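Glia-derived nexin (Homo sapiens, PDB 4DY0) inhibits serine proteases such as thrombin, trypsin and urokinase as a secreted serpin, binds heparin, and promotes neurite extension by inhibiting thrombin. Local coordinates at residues Ala59-Tyr64 with Leu292-Met297; Phe222-Tyr227 with Ser233-Leu238; Ala324-Ser329 with Val370-Gln375. All blocks are in the same frame, centred on the assembly; numbering follows the deposited sequence.

Contact 1: Ala59-Tyr64 with Leu292-Met297; sequences AMVMRY and LGITDM
The last turn of helix 52-62 meets the Schellman-capped exit of helix 286-291 in the serpin fold, with Val61 reaching across to Leu292 and Ile294. The CG2 methyl of Val61 stands 3.2 Å from the carbonyl O of Leu292 and 3.7 Å from CG1 of Ile294. Its other methyl, CG1, set opposite the backbone N (chi1 171°), lies 4.0 Å from Ile294 CD1 and 4.2 Å from Leu292 CD1, so each methyl touches both residues. Leu292 runs at about a right angle to the valine, while Ile294 slants across it, its CD1 lying against CB and CG1 of Val61. Between them Gly293 turns the chain with positive phi (108°), where a CB would be jammed against the carbonyl O of Leu292. An alanine in place of Val61 removes both methyls and would probably open a gap beside Ile294 CG1 and take from Leu292 CD1 the methyl it meets across the contact. Gln57 accepts the backbone N-H groups of Thr295 and Asp296, and Arg53 forms a salt bridge with Asp296. No hydrogen bond joins 59-64 to 292-297: branched side chains fit against one another and against a carbonyl, with polar fixing supplied from earlier in helix 52-62.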
loop_
_atom_site.group_PDB
_atom_site.type_symbol
_atom_site.label_atom_id
_atom_site.label_comp_id
_atom_site.label_asym_id
_atom_site.label_seq_id
_atom_site.Cartn_x
_atom_site.Cartn_y
_atom_site.Cartn_z
ATOM N N ALA A 59 14.974 10.589 9.070
ATOM C CA ALA A 59 15.977 10.655 8.015
ATOM C C ALA A 59 16.814 9.385 7.974
ATOM O O ALA A 59 17.152 8.889 6.901
ATOM C CB ALA A 59 16.868 11.882 8.196
ATOM N N MET A 60 17.146 8.859 9.146
ATOM C CA MET A 60 17.932 7.634 9.227
ATOM C C MET A 60 17.180 6.441 8.635
ATOM O O MET A 60 17.752 5.645 7.889
ATOM C CB MET A 60 18.318 7.329 10.675
ATOM C CG MET A 60 19.243 6.126 10.817
ATOM S SD MET A 60 18.668 4.923 12.037
ATOM C CE MET A 60 17.440 4.026 11.097
ATOM N N VAL A 61 15.902 6.309 8.978
ATOM C CA VAL A 61 15.105 5.188 8.494
ATOM C C VAL A 61 14.824 5.306 6.995
ATOM O O VAL A 61 14.961 4.338 6.249
ATOM C CB VAL A 61 13.772 5.072 9.250
ATOM C CG1 VAL A 61 12.877 4.041 8.588
ATOM C CG2 VAL A 61 14.018 4.720 10.707
ATOM N N MET A 62 14.432 6.495 6.557
ATOM C CA MET A 62 14.129 6.716 5.149
ATOM C C MET A 62 15.405 6.728 4.319
ATOM O O MET A 62 15.385 6.445 3.124
ATOM C CB MET A 62 13.365 8.027 4.970
ATOM C CG MET A 62 11.993 8.017 5.618
ATOM S SD MET A 62 11.331 9.677 5.829
ATOM C CE MET A 62 11.191 10.217 4.122
ATOM N N ARG A 63 16.516 7.057 4.966
ATOM C CA ARG A 63 17.811 7.083 4.298
ATOM C C ARG A 63 17.900 8.244 3.313
ATOM O O ARG A 63 18.693 8.209 2.376
ATOM C CB ARG A 63 18.085 5.751 3.591
ATOM C CG ARG A 63 18.377 4.589 4.534
ATOM C CD ARG A 63 18.604 3.291 3.772
ATOM N N TYR A 64 17.077 9.267 3.527
ATOM C CA TYR A 64 17.173 10.505 2.756
ATOM C C TYR A 64 16.372 11.633 3.391
ATOM O O TYR A 64 15.463 11.392 4.187
ATOM C CB TYR A 64 16.723 10.295 1.308
ATOM C CG TYR A 64 15.272 9.897 1.148
ATOM C CD1 TYR A 64 14.916 8.567 0.962
ATOM C CD2 TYR A 64 14.259 10.849 1.172
ATOM C CE1 TYR A 64 13.600 8.194 0.804
ATOM C CE2 TYR A 64 12.931 10.483 1.018
ATOM C CZ TYR A 64 12.611 9.153 0.833
ATOM O OH TYR A 64 11.298 8.771 0.678
ATOM N N LEU A 292 11.082 0.061 13.448
ATOM C CA LEU A 292 12.081 0.567 12.506
ATOM C C LEU A 292 12.971 1.640 13.127
ATOM O O LEU A 292 13.975 2.042 12.537
ATOM C CB LEU A 292 11.417 1.119 11.242
ATOM C CG LEU A 292 10.762 0.108 10.299
ATOM C CD1 LEU A 292 10.289 0.805 9.028
ATOM C CD2 LEU A 292 11.718 -1.039 9.971
ATOM N N GLY A 293 12.599 2.109 14.313
ATOM C CA GLY A 293 13.408 3.090 15.029
ATOM C C GLY A 293 12.839 4.498 15.081
ATOM O O GLY A 293 13.508 5.420 15.545
ATOM N N ILE A 294 11.611 4.676 14.597
ATOM C CA ILE A 294 10.958 5.983 14.653
ATOM C C ILE A 294 10.045 6.040 15.871
ATOM O O ILE A 294 8.881 5.655 15.789
ATOM C CB ILE A 294 10.118 6.258 13.390
ATOM C CG1 ILE A 294 10.997 6.207 12.140
ATOM C CG2 ILE A 294 9.424 7.608 13.495
ATOM C CD1 ILE A 294 10.213 6.043 10.853
ATOM N N THR A 295 10.574 6.516 16.993
ATOM C CA THR A 295 9.848 6.470 18.267
ATOM C C THR A 295 9.402 7.833 18.802
ATOM O O THR A 295 8.308 7.958 19.357
ATOM C CB THR A 295 10.689 5.779 19.361
ATOM O OG1 THR A 295 11.990 6.377 19.406
ATOM C CG2 THR A 295 10.830 4.296 19.067
ATOM N N ASP A 296 10.249 8.846 18.644
ATOM C CA ASP A 296 9.988 10.158 19.235
ATOM C C ASP A 296 8.645 10.771 18.826
ATOM O O ASP A 296 7.875 11.210 19.678
ATOM C CB ASP A 296 11.123 11.131 18.915
ATOM C CG ASP A 296 12.411 10.787 19.641
ATOM O OD1 ASP A 296 12.476 9.723 20.299
ATOM O OD2 ASP A 296 13.362 11.589 19.554
ATOM N N MET A 297 8.366 10.799 17.528
ATOM C CA MET A 297 7.162 11.460 17.026
ATOM C C MET A 297 5.871 10.953 17.667
ATOM O O MET A 297 4.848 11.629 17.618
ATOM C CB MET A 297 7.071 11.341 15.505
ATOM C CG MET A 297 6.688 9.963 14.990
ATOM S SD MET A 297 6.770 9.924 13.186
ATOM C CE MET A 297 5.912 8.392 12.842
#

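Contact 2: Phe222-Tyr227 with Ser233-Leu238; sequences FIELPY and SMLIAL
Residues Phe222-Pro226 and Ser233-Leu238 lie antiparallel, their short axes 4.5 Å apart at closest, and side chains from the two strands stand beside one another on both faces. Four backbone bonds join Ile223 with Ile236 and Leu225 with Met234; Leu225 N to Met234 O is nearly straight at 171°. On the face bearing Phe222, Glu224 and Ser233, the CD1 methyl of Leu235 leans against the aliphatic part of Glu224, 3.7 Å from its CG. The two side chains run together in the same direction. Beyond that methyl the extended Glu224 carries OE2 to Ser233 OG, which donates a bond of 3.1 Å to the anti side of the carboxylate, 27° out of its plane. The other oxygen, OE1, forms a salt bridge with Arg208 of the neighbouring strand 195-213. At the far end the small Ala237 CB fits beside Phe222 CB, 4.0 Å away, while the phenyl ring swings off to stack on Trp261. On the reverse face Ile223 and Ile236 lie side by side, the CG2 branch of Ile223 fitting against the branch point of Ile236, 3.9 Å from its CB. Tyr227, just past its strand, folds back across the end of the partner: Ser233 CA meets the ring edge at CD2, and Met234, bent at chi3 (-74°), tucks its CE methyl against the phenol end, 3.5 Å from Tyr227 OH. Trp174 stacks on this tyrosine and Phe170 meets it edge-to-face. Hydrogen-bonded and non-hydrogen-bonded pairs alternate, as in regular antiparallel pairing. With only a short turn joining the two strands, they form a beta hairpin, here one of serpin beta-sheet B.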
loop_
_atom_site.group_PDB
_atom_site.type_symbol
_atom_site.label_atom_id
_atom_site.label_comp_id
_atom_site.label_asym_id
_atom_site.label_seq_id
_atom_site.Cartn_x
_atom_site.Cartn_y
_atom_site.Cartn_z
ATOM N N PHE A 222 4.776 -17.291 -9.564
ATOM C CA PHE A 222 4.345 -15.903 -9.673
ATOM C C PHE A 222 3.967 -15.520 -11.096
ATOM O O PHE A 222 4.485 -16.074 -12.064
ATOM C CB PHE A 222 5.409 -14.947 -9.121
ATOM C CG PHE A 222 6.798 -15.247 -9.598
ATOM C CD1 PHE A 222 7.299 -14.637 -10.739
ATOM C CD2 PHE A 222 7.603 -16.138 -8.908
ATOM C CE1 PHE A 222 8.573 -14.913 -11.184
ATOM C CE2 PHE A 222 8.883 -16.417 -9.345
ATOM C CZ PHE A 222 9.370 -15.806 -10.485
ATOM N N ILE A 223 3.060 -14.561 -11.214
ATOM C CA ILE A 223 2.564 -14.153 -12.512
ATOM C C ILE A 223 2.358 -12.643 -12.577
ATOM O O ILE A 223 2.057 -12.001 -11.569
ATOM C CB ILE A 223 1.249 -14.881 -12.851
ATOM C CG1 ILE A 223 0.790 -14.532 -14.271
ATOM C CG2 ILE A 223 0.177 -14.550 -11.827
ATOM C CD1 ILE A 223 -0.235 -15.504 -14.825
ATOM N N GLU A 224 2.532 -12.080 -13.771
ATOM C CA GLU A 224 2.259 -10.667 -14.002
ATOM C C GLU A 224 1.016 -10.471 -14.873
ATOM O O GLU A 224 0.907 -11.034 -15.961
ATOM C CB GLU A 224 3.461 -9.984 -14.648
ATOM C CG GLU A 224 3.291 -8.480 -14.799
ATOM C CD GLU A 224 4.436 -7.835 -15.557
ATOM O OE1 GLU A 224 4.877 -8.409 -16.579
ATOM O OE2 GLU A 224 4.892 -6.751 -15.133
ATOM N N LEU A 225 0.075 -9.679 -14.378
ATOM C CA LEU A 225 -1.124 -9.351 -15.130
ATOM C C LEU A 225 -1.134 -7.855 -15.381
ATOM O O LEU A 225 -1.429 -7.076 -14.479
ATOM C CB LEU A 225 -2.371 -9.743 -14.344
ATOM C CG LEU A 225 -2.596 -11.211 -13.998
ATOM C CD1 LEU A 225 -1.391 -11.790 -13.293
ATOM C CD2 LEU A 225 -3.819 -11.314 -13.116
ATOM N N PRO A 226 -0.795 -7.443 -16.607
ATOM C CA PRO A 226 -0.718 -6.015 -16.918
ATOM C C PRO A 226 -2.090 -5.355 -17.077
ATOM O O PRO A 226 -3.048 -6.000 -17.512
ATOM C CB PRO A 226 0.039 -5.989 -18.248
ATOM C CG PRO A 226 -0.237 -7.318 -18.866
ATOM C CD PRO A 226 -0.363 -8.290 -17.735
ATOM N N TYR A 227 -2.174 -4.078 -16.707
ATOM C CA TYR A 227 -3.361 -3.275 -16.971
ATOM C C TYR A 227 -3.208 -2.557 -18.316
ATOM O O TYR A 227 -2.093 -2.380 -18.807
ATOM C CB TYR A 227 -3.619 -2.285 -15.833
ATOM C CG TYR A 227 -4.026 -2.954 -14.537
ATOM C CD1 TYR A 227 -5.357 -3.244 -14.271
ATOM C CD2 TYR A 227 -3.076 -3.302 -13.582
ATOM C CE1 TYR A 227 -5.735 -3.863 -13.083
ATOM C CE2 TYR A 227 -3.444 -3.922 -12.392
ATOM C CZ TYR A 227 -4.774 -4.197 -12.150
ATOM O OH TYR A 227 -5.145 -4.811 -10.974
ATOM N N SER A 233 0.874 -2.888 -13.339
ATOM C CA SER A 233 0.579 -4.312 -13.425
ATOM C C SER A 233 0.425 -4.934 -12.046
ATOM O O SER A 233 0.976 -4.446 -11.061
ATOM C CB SER A 233 1.657 -5.045 -14.228
ATOM O OG SER A 233 2.936 -4.828 -13.665
ATOM N N MET A 234 -0.350 -6.005 -11.982
ATOM C CA MET A 234 -0.477 -6.762 -10.757
ATOM C C MET A 234 0.503 -7.930 -10.789
ATOM O O MET A 234 0.686 -8.572 -11.825
ATOM C CB MET A 234 -1.901 -7.285 -10.592
ATOM C CG MET A 234 -2.070 -8.179 -9.369
ATOM S SD MET A 234 -3.755 -8.763 -9.125
ATOM C CE MET A 234 -4.550 -7.273 -8.529
ATOM N N LEU A 235 1.136 -8.191 -9.652
ATOM C CA LEU A 235 1.985 -9.360 -9.501
ATOM C C LEU A 235 1.375 -10.251 -8.431
ATOM O O LEU A 235 0.907 -9.761 -7.403
ATOM C CB LEU A 235 3.404 -8.951 -9.107
ATOM C CG LEU A 235 4.334 -8.488 -10.234
ATOM C CD1 LEU A 235 3.615 -7.595 -11.222
ATOM C CD2 LEU A 235 5.539 -7.770 -9.654
ATOM N N ILE A 236 1.364 -11.556 -8.684
ATOM C CA ILE A 236 0.780 -12.507 -7.744
ATOM C C ILE A 236 1.726 -13.672 -7.498
ATOM O O ILE A 236 2.306 -14.226 -8.438
ATOM C CB ILE A 236 -0.559 -13.065 -8.254
ATOM C CG1 ILE A 236 -1.532 -11.925 -8.547
ATOM C CG2 ILE A 236 -1.150 -14.047 -7.245
ATOM C CD1 ILE A 236 -2.942 -12.387 -8.824
ATOM N N ALA A 237 1.886 -14.032 -6.228
ATOM C CA ALA A 237 2.723 -15.163 -5.859
ATOM C C ALA A 237 2.038 -16.012 -4.795
ATOM O O ALA A 237 1.408 -15.490 -3.870
ATOM C CB ALA A 237 4.078 -14.683 -5.366
ATOM N N LEU A 238 2.147 -17.325 -4.944
ATOM C CA LEU A 238 1.677 -18.248 -3.923
ATOM C C LEU A 238 2.483 -19.535 -4.037
ATOM O O LEU A 238 3.088 -19.794 -5.082
ATOM C CB LEU A 238 0.167 -18.505 -4.045
ATOM C CG LEU A 238 -0.350 -19.557 -5.029
ATOM C CD1 LEU A 238 -1.805 -19.867 -4.725
ATOM C CD2 LEU A 238 -0.189 -19.099 -6.476
#

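Contact 3: Ala324-Ser329 with Val370-Gln375; sequences AKIEVS and VLFMGQ
Strands 324-328 and 370-375 cross at 84°, with their short axes 8.7 Å apart at closest, so they face one another through side chains and not as ladder neighbours. One residue, Phe372, bridges the gap. Its ring reaches strand 324-328 by the CE2-CZ side, and CE2 sits in a notch formed by Ala324, Lys325 and Ile326. The Ala324 CB methyl lies 3.9 Å from CE2 and Ile326 CB lies 4.0 Å from it, both approaching obliquely. Between these two side chains the backbone N of Lys325 meets the ring edge in its plane, 3.8 Å from CE2, and the carbonyl O of the same residue is 3.8 Å from CZ. The phenyl group thus pokes edge-on at the backbone between two inward side chains. It is aimed there by a first torsion that sets CG opposite the carbonyl carbon (chi1 -78°). The side chain of Lys325 leaves the backbone away from strand 370-375, and its NZ bonds to Met145 O. Strand 324-328 is paired on both sides, with strand 162-170 and with strand 266-284 in beta-sheet A, so the ring meets its face. On the other strand, which belongs to beta-sheet B, Leu371 and Phe372 both face Ile362, a classic beta bulge, and the side chain of Ile362 also touches Ile326 and Phe372. The contact thus packs sheet on sheet in the serpin core. No hydrogen bond or charge pair joins the segments directly. The ring lies against both side-chain carbons and backbone atoms, consistent with a fit by shape, while the backbone of strand 324-328 makes its hydrogen bonds to the strands beside it.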
loop_
_atom_site.group_PDB
_atom_site.type_symbol
_atom_site.label_atom_id
_atom_site.label_comp_id
_atom_site.label_asym_id
_atom_site.label_seq_id
_atom_site.Cartn_x
_atom_site.Cartn_y
_atom_site.Cartn_z
ATOM N N ALA A 324 -6.251 0.850 2.304
ATOM C CA ALA A 324 -6.001 0.497 0.915
ATOM C C ALA A 324 -7.135 -0.373 0.415
ATOM O O ALA A 324 -7.604 -1.262 1.125
ATOM C CB ALA A 324 -4.662 -0.225 0.776
ATOM N N LYS A 325 -7.576 -0.111 -0.808
ATOM C CA LYS A 325 -8.724 -0.814 -1.360
ATOM C C LYS A 325 -8.552 -1.026 -2.858
ATOM O O LYS A 325 -8.412 -0.069 -3.616
ATOM C CB LYS A 325 -10.004 -0.027 -1.072
ATOM C CG LYS A 325 -11.274 -0.641 -1.633
ATOM C CD LYS A 325 -12.497 -0.006 -0.986
ATOM C CE LYS A 325 -13.781 -0.509 -1.601
ATOM N NZ LYS A 325 -14.968 0.031 -0.880
ATOM N N ILE A 326 -8.545 -2.288 -3.272
ATOM C CA ILE A 326 -8.439 -2.629 -4.681
ATOM C C ILE A 326 -9.533 -3.618 -5.070
ATOM O O ILE A 326 -9.789 -4.585 -4.357
ATOM C CB ILE A 326 -7.057 -3.232 -5.017
ATOM C CG1 ILE A 326 -6.971 -3.569 -6.508
ATOM C CG2 ILE A 326 -6.797 -4.471 -4.176
ATOM C CD1 ILE A 326 -5.699 -4.281 -6.902
ATOM N N GLU A 327 -10.193 -3.363 -6.192
ATOM C CA GLU A 327 -11.162 -4.314 -6.709
ATOM C C GLU A 327 -10.569 -5.117 -7.859
ATOM O O GLU A 327 -9.934 -4.567 -8.759
ATOM C CB GLU A 327 -12.448 -3.623 -7.160
ATOM C CG GLU A 327 -13.431 -4.599 -7.796
ATOM C CD GLU A 327 -14.747 -3.957 -8.193
ATOM O OE1 GLU A 327 -15.613 -4.676 -8.736
ATOM O OE2 GLU A 327 -14.916 -2.742 -7.960
ATOM N N VAL A 328 -10.769 -6.426 -7.816
ATOM C CA VAL A 328 -10.328 -7.295 -8.890
ATOM C C VAL A 328 -11.550 -7.849 -9.612
ATOM O O VAL A 328 -12.326 -8.607 -9.031
ATOM C CB VAL A 328 -9.459 -8.440 -8.347
ATOM C CG1 VAL A 328 -9.048 -9.374 -9.467
ATOM C CG2 VAL A 328 -8.234 -7.869 -7.649
ATOM N N SER A 329 -11.722 -7.458 -10.872
ATOM C CA SER A 329 -12.915 -7.827 -11.633
ATOM C C SER A 329 -12.588 -8.249 -13.065
ATOM O O SER A 329 -11.417 -8.363 -13.435
ATOM C CB SER A 329 -13.907 -6.665 -11.646
ATOM O OG SER A 329 -15.179 -7.081 -12.109
ATOM N N VAL A 370 5.915 0.630 -5.641
ATOM C CA VAL A 370 4.993 -0.425 -5.241
ATOM C C VAL A 370 3.778 0.211 -4.585
ATOM O O VAL A 370 3.815 0.572 -3.410
ATOM C CB VAL A 370 5.650 -1.418 -4.264
ATOM C CG1 VAL A 370 4.707 -2.575 -3.968
ATOM C CG2 VAL A 370 6.964 -1.934 -4.845
ATOM N N LEU A 371 2.707 0.356 -5.357
ATOM C CA LEU A 371 1.509 1.051 -4.898
ATOM C C LEU A 371 0.699 0.214 -3.909
ATOM O O LEU A 371 0.112 0.748 -2.970
ATOM C CB LEU A 371 0.644 1.446 -6.095
ATOM C CG LEU A 371 1.424 2.078 -7.254
ATOM C CD1 LEU A 371 0.512 2.396 -8.429
ATOM C CD2 LEU A 371 2.159 3.322 -6.792
ATOM N N PHE A 372 0.671 -1.098 -4.128
ATOM C CA PHE A 372 -0.065 -2.008 -3.258
ATOM C C PHE A 372 0.777 -3.224 -2.935
ATOM O O PHE A 372 1.524 -3.726 -3.782
ATOM C CB PHE A 372 -1.337 -2.516 -3.938
ATOM C CG PHE A 372 -2.473 -1.537 -3.948
ATOM C CD1 PHE A 372 -2.508 -0.499 -4.868
ATOM C CD2 PHE A 372 -3.532 -1.682 -3.070
ATOM C CE1 PHE A 372 -3.568 0.389 -4.893
ATOM C CE2 PHE A 372 -4.596 -0.794 -3.091
ATOM C CZ PHE A 372 -4.612 0.244 -4.004
ATOM N N MET A 373 0.634 -3.704 -1.707
ATOM C CA MET A 373 1.157 -5.002 -1.325
ATOM C C MET A 373 0.132 -5.651 -0.402
ATOM O O MET A 373 -0.316 -5.041 0.574
ATOM C CB MET A 373 2.504 -4.860 -0.627
ATOM C CG MET A 373 3.169 -6.187 -0.304
ATOM S SD MET A 373 4.852 -5.967 0.291
ATOM C CE MET A 373 5.433 -7.668 0.317
ATOM N N GLY A 374 -0.252 -6.882 -0.710
ATOM C CA GLY A 374 -1.304 -7.522 0.056
ATOM C C GLY A 374 -1.107 -9.000 0.318
ATOM O O GLY A 374 -0.546 -9.733 -0.506
ATOM N N GLN A 375 -1.569 -9.444 1.479
ATOM C CA GLN A 375 -1.660 -10.865 1.729
ATOM C C GLN A 375 -3.139 -11.197 1.867
ATOM O O GLN A 375 -3.828 -10.663 2.733
ATOM C CB GLN A 375 -0.854 -11.271 2.970
ATOM C CG GLN A 375 -1.682 -11.701 4.150
ATOM C CD GLN A 375 -0.849 -12.359 5.238
ATOM O OE1 GLN A 375 0.156 -13.006 4.956
ATOM N NE2 GLN A 375 -1.268 -12.194 6.489
#

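Overall arrangement
Contacts 2 and 3 lie in the buried interior, their centres about 11 Å apart, and they touch: Met234 CE of contact 2 packs 3.6 Å from Ile326 CD1 of contact 3. Ile362, on strand 358-364, reaches both. Contact 1 is partly buried and more peripheral, its centre about 31 Å from that of contact 2 and about 26 Å from that of contact 3. The chemistry follows the place: contact 2 joins adjacent strands by backbone hydrogen bonds and one polar side-chain bond, contact 3 spans crossing strands through one aromatic ring, and contact 1 sets a helix end against a helix exit with branched aliphatic side chains.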